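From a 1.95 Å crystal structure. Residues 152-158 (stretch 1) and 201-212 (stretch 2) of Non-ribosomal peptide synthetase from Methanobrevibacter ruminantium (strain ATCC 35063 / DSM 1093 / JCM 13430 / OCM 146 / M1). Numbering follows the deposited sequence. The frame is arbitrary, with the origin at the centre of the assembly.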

# COMPACT_ATOMS: atom_id res chain seq x y z
N GLY A 152 -1.15 23.55 -15.66
CA GLY A 152 -2.59 23.45 -15.84
C GLY A 152 -3.38 23.56 -14.55
O GLY A 152 -2.90 24.03 -13.51
N LYS A 153 -4.63 23.13 -14.63
CA LYS A 153 -5.54 23.08 -13.49
C LYS A 153 -5.57 21.66 -12.92
O LYS A 153 -5.33 20.69 -13.64
CB LYS A 153 -6.96 23.47 -13.90
CG LYS A 153 -7.19 24.94 -14.16
CD LYS A 153 -8.67 25.27 -14.06
CE LYS A 153 -9.48 24.47 -15.05
NZ LYS A 153 -10.88 24.98 -15.16
N ILE A 154 -5.88 21.55 -11.63
CA ILE A 154 -6.01 20.25 -10.99
C ILE A 154 -7.34 20.19 -10.23
O ILE A 154 -7.57 20.98 -9.30
CB ILE A 154 -4.82 19.94 -10.07
CG1 ILE A 154 -4.95 18.54 -9.48
CG2 ILE A 154 -4.68 20.96 -8.95
CD1 ILE A 154 -3.64 18.01 -8.94
N TYR A 155 -8.20 19.28 -10.64
CA TYR A 155 -9.46 18.98 -9.96
C TYR A 155 -9.22 17.88 -8.94
O TYR A 155 -8.72 16.81 -9.30
CB TYR A 155 -10.50 18.51 -10.97
CG TYR A 155 -10.90 19.52 -12.02
CD1 TYR A 155 -10.05 19.84 -13.08
CD2 TYR A 155 -12.14 20.15 -11.97
CE1 TYR A 155 -10.42 20.76 -14.05
CE2 TYR A 155 -12.53 21.08 -12.94
CZ TYR A 155 -11.66 21.38 -13.97
OH TYR A 155 -12.04 22.29 -14.93
N CYS A 156 -9.62 18.10 -7.70
CA CYS A 156 -9.38 17.13 -6.63
C CYS A 156 -10.72 16.63 -6.14
O CYS A 156 -11.50 17.40 -5.57
CB CYS A 156 -8.59 17.75 -5.48
SG CYS A 156 -7.05 18.51 -5.98
N MET A 157 -10.99 15.34 -6.34
CA MET A 157 -12.26 14.76 -5.92
C MET A 157 -12.15 14.20 -4.51
O MET A 157 -11.32 13.32 -4.25
CB MET A 157 -12.72 13.68 -6.89
CG MET A 157 -14.19 13.34 -6.72
SD MET A 157 -14.67 11.80 -7.53
CE MET A 157 -14.46 12.24 -9.24
N LEU A 158 -13.00 14.65 -3.62
CA LEU A 158 -13.01 14.20 -2.27
C LEU A 158 -14.35 14.37 -1.56
O LEU A 158 -15.18 15.11 -1.98
CB LEU A 158 -11.94 14.92 -1.51
CG LEU A 158 -12.00 16.43 -1.36
CD1 LEU A 158 -12.94 16.87 -0.29
CD2 LEU A 158 -10.69 17.10 -1.21
N ASP A 201 -21.87 8.02 -10.45
CA ASP A 201 -22.57 9.25 -10.79
C ASP A 201 -21.79 10.49 -10.38
O ASP A 201 -21.94 11.55 -11.01
CB ASP A 201 -23.95 9.28 -10.13
CG ASP A 201 -24.90 8.24 -10.70
OD1 ASP A 201 -24.66 7.73 -11.81
OD2 ASP A 201 -25.91 7.94 -10.02
N ASP A 202 -20.96 10.39 -9.34
CA ASP A 202 -20.10 11.51 -8.96
C ASP A 202 -19.15 11.92 -10.07
O ASP A 202 -18.63 13.04 -10.04
CB ASP A 202 -19.30 11.17 -7.71
CG ASP A 202 -20.17 10.99 -6.48
OD1 ASP A 202 -21.39 11.21 -6.57
OD2 ASP A 202 -19.62 10.62 -5.43
N PHE A 203 -18.87 11.03 -11.04
CA PHE A 203 -18.05 11.40 -12.18
C PHE A 203 -18.82 12.21 -13.21
O PHE A 203 -18.20 12.97 -13.98
CB PHE A 203 -17.48 10.14 -12.85
CG PHE A 203 -16.35 9.51 -12.08
CD1 PHE A 203 -15.03 9.89 -12.31
CD2 PHE A 203 -16.60 8.54 -11.12
CE1 PHE A 203 -13.98 9.32 -11.60
CE2 PHE A 203 -15.56 7.95 -10.40
CZ PHE A 203 -14.25 8.35 -10.64
N LYS A 204 -20.15 12.08 -13.23
CA LYS A 204 -20.96 12.75 -14.24
C LYS A 204 -20.74 14.26 -14.22
O LYS A 204 -20.63 14.89 -15.27
CB LYS A 204 -22.44 12.42 -14.02
N GLN A 205 -20.62 14.86 -13.03
CA GLN A 205 -20.42 16.30 -12.93
C GLN A 205 -19.14 16.79 -13.60
O GLN A 205 -19.00 18.00 -13.80
CB GLN A 205 -20.41 16.73 -11.46
CG GLN A 205 -19.17 16.27 -10.68
CD GLN A 205 -19.25 16.64 -9.22
OE1 GLN A 205 -19.49 17.80 -8.87
NE2 GLN A 205 -19.02 15.66 -8.34
N LEU A 206 -18.21 15.89 -13.94
CA LEU A 206 -16.96 16.28 -14.57
C LEU A 206 -16.98 16.12 -16.08
O LEU A 206 -15.99 16.44 -16.74
CB LEU A 206 -15.80 15.47 -14.00
CG LEU A 206 -15.58 15.55 -12.50
CD1 LEU A 206 -14.56 14.51 -12.14
CD2 LEU A 206 -15.12 16.95 -12.08
N GLU A 207 -18.07 15.62 -16.65
CA GLU A 207 -18.04 15.30 -18.07
C GLU A 207 -18.00 16.54 -18.97
O GLU A 207 -17.74 16.39 -20.17
CB GLU A 207 -19.23 14.42 -18.42
CG GLU A 207 -19.23 13.13 -17.64
CD GLU A 207 -20.03 12.05 -18.34
OE1 GLU A 207 -19.92 10.86 -17.95
OE2 GLU A 207 -20.77 12.40 -19.28
N ASP A 208 -18.24 17.73 -18.43
CA ASP A 208 -18.15 18.97 -19.18
C ASP A 208 -17.00 19.85 -18.69
O ASP A 208 -17.08 21.08 -18.78
CB ASP A 208 -19.47 19.73 -19.11
N GLU A 209 -15.92 19.22 -18.14
CA GLU A 209 -14.72 19.89 -17.65
C GLU A 209 -13.53 19.51 -18.51
O GLU A 209 -13.43 18.37 -18.97
CB GLU A 209 -14.41 19.53 -16.19
CG GLU A 209 -15.48 19.93 -15.19
CD GLU A 209 -15.67 21.43 -15.07
OE1 GLU A 209 -14.69 22.17 -15.30
OE2 GLU A 209 -16.80 21.86 -14.75
N PRO A 210 -12.61 20.45 -18.77
CA PRO A 210 -11.41 20.18 -19.58
C PRO A 210 -10.35 19.36 -18.83
O PRO A 210 -9.34 19.86 -18.33
CB PRO A 210 -10.91 21.59 -19.92
CG PRO A 210 -11.33 22.42 -18.78
CD PRO A 210 -12.67 21.86 -18.34
N ILE A 211 -10.60 18.05 -18.77
CA ILE A 211 -9.75 17.11 -18.07
C ILE A 211 -8.95 16.30 -19.08
O ILE A 211 -9.52 15.66 -19.98
CB ILE A 211 -10.58 16.20 -17.14
CG1 ILE A 211 -11.08 17.03 -15.96
CG2 ILE A 211 -9.74 14.99 -16.68
CD1 ILE A 211 -12.23 16.43 -15.20
N ASP A 212 -7.63 16.32 -18.93
CA ASP A 212 -6.72 15.60 -19.82
C ASP A 212 -6.14 14.34 -19.22
O ASP A 212 -5.89 13.38 -19.95
CB ASP A 212 -5.58 16.53 -20.24
CG ASP A 212 -6.09 17.81 -20.84
OD1 ASP A 212 -6.90 17.70 -21.78
OD2 ASP A 212 -5.72 18.91 -20.36

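Stretch 1 enters as a loop and runs as a strand from I154 to L158; stretch 2 winds through successive turns. Type I turns span K204 to E207 and L206 to E209, after which the chain bends at P210, where I211 N makes a weak hydrogen bond to E209 O (2.9 Å). No backbone hydrogen bond joins the stretches: the nearest CA atoms, Y155 CA to I211 CA at 8.3 Å and M157 CA to D202 CA at 9.0 Å, leave room for side chains to make the contact. Strand alternation directs Y155 and M157 toward stretch 2 and leaves I154, C156 and L158 out of its reach; K153, in the loop just before the strand, points the same way.

Y155 and M157 carry most of stretch 1's share of the 352 Å² buried between the two. Y155, M157, F203, L206 and I211 are buried, which suits their largely apolar side chains, while E209 and K153 stay partly exposed at the polar end. The Y155 ring reaches out with chi1 in m, and its hydroxyl donates a hydrogen bond to the carboxylate of E209 (Y155 OH to E209 OE1, 2.7 Å), which lies at the ring edge. The same hydroxyl accepts from the K153 amine (K153 NZ to Y155 OH, 2.9 Å), so one OH links the lysine to the glutamate. The ring carbons meet aliphatic branches, Y155 CD1 to I211 CG1 at 4.2 Å and Y155 CD2 to L206 CD2 at 4.4 Å; tyrosine thus combines an apolar body with a polar tip.

M157 extends with chi1 and chi2 in t and places its methyl over one face of F203, with M157 CE 3.8 Å from F203 CE1 in a CH-pi contact. M157 CE also touches L206 CD1 at 3.7 Å. The Q205 side chain folds back on its own stretch, Q205 NE2 donating to D202 O at 3.1 Å.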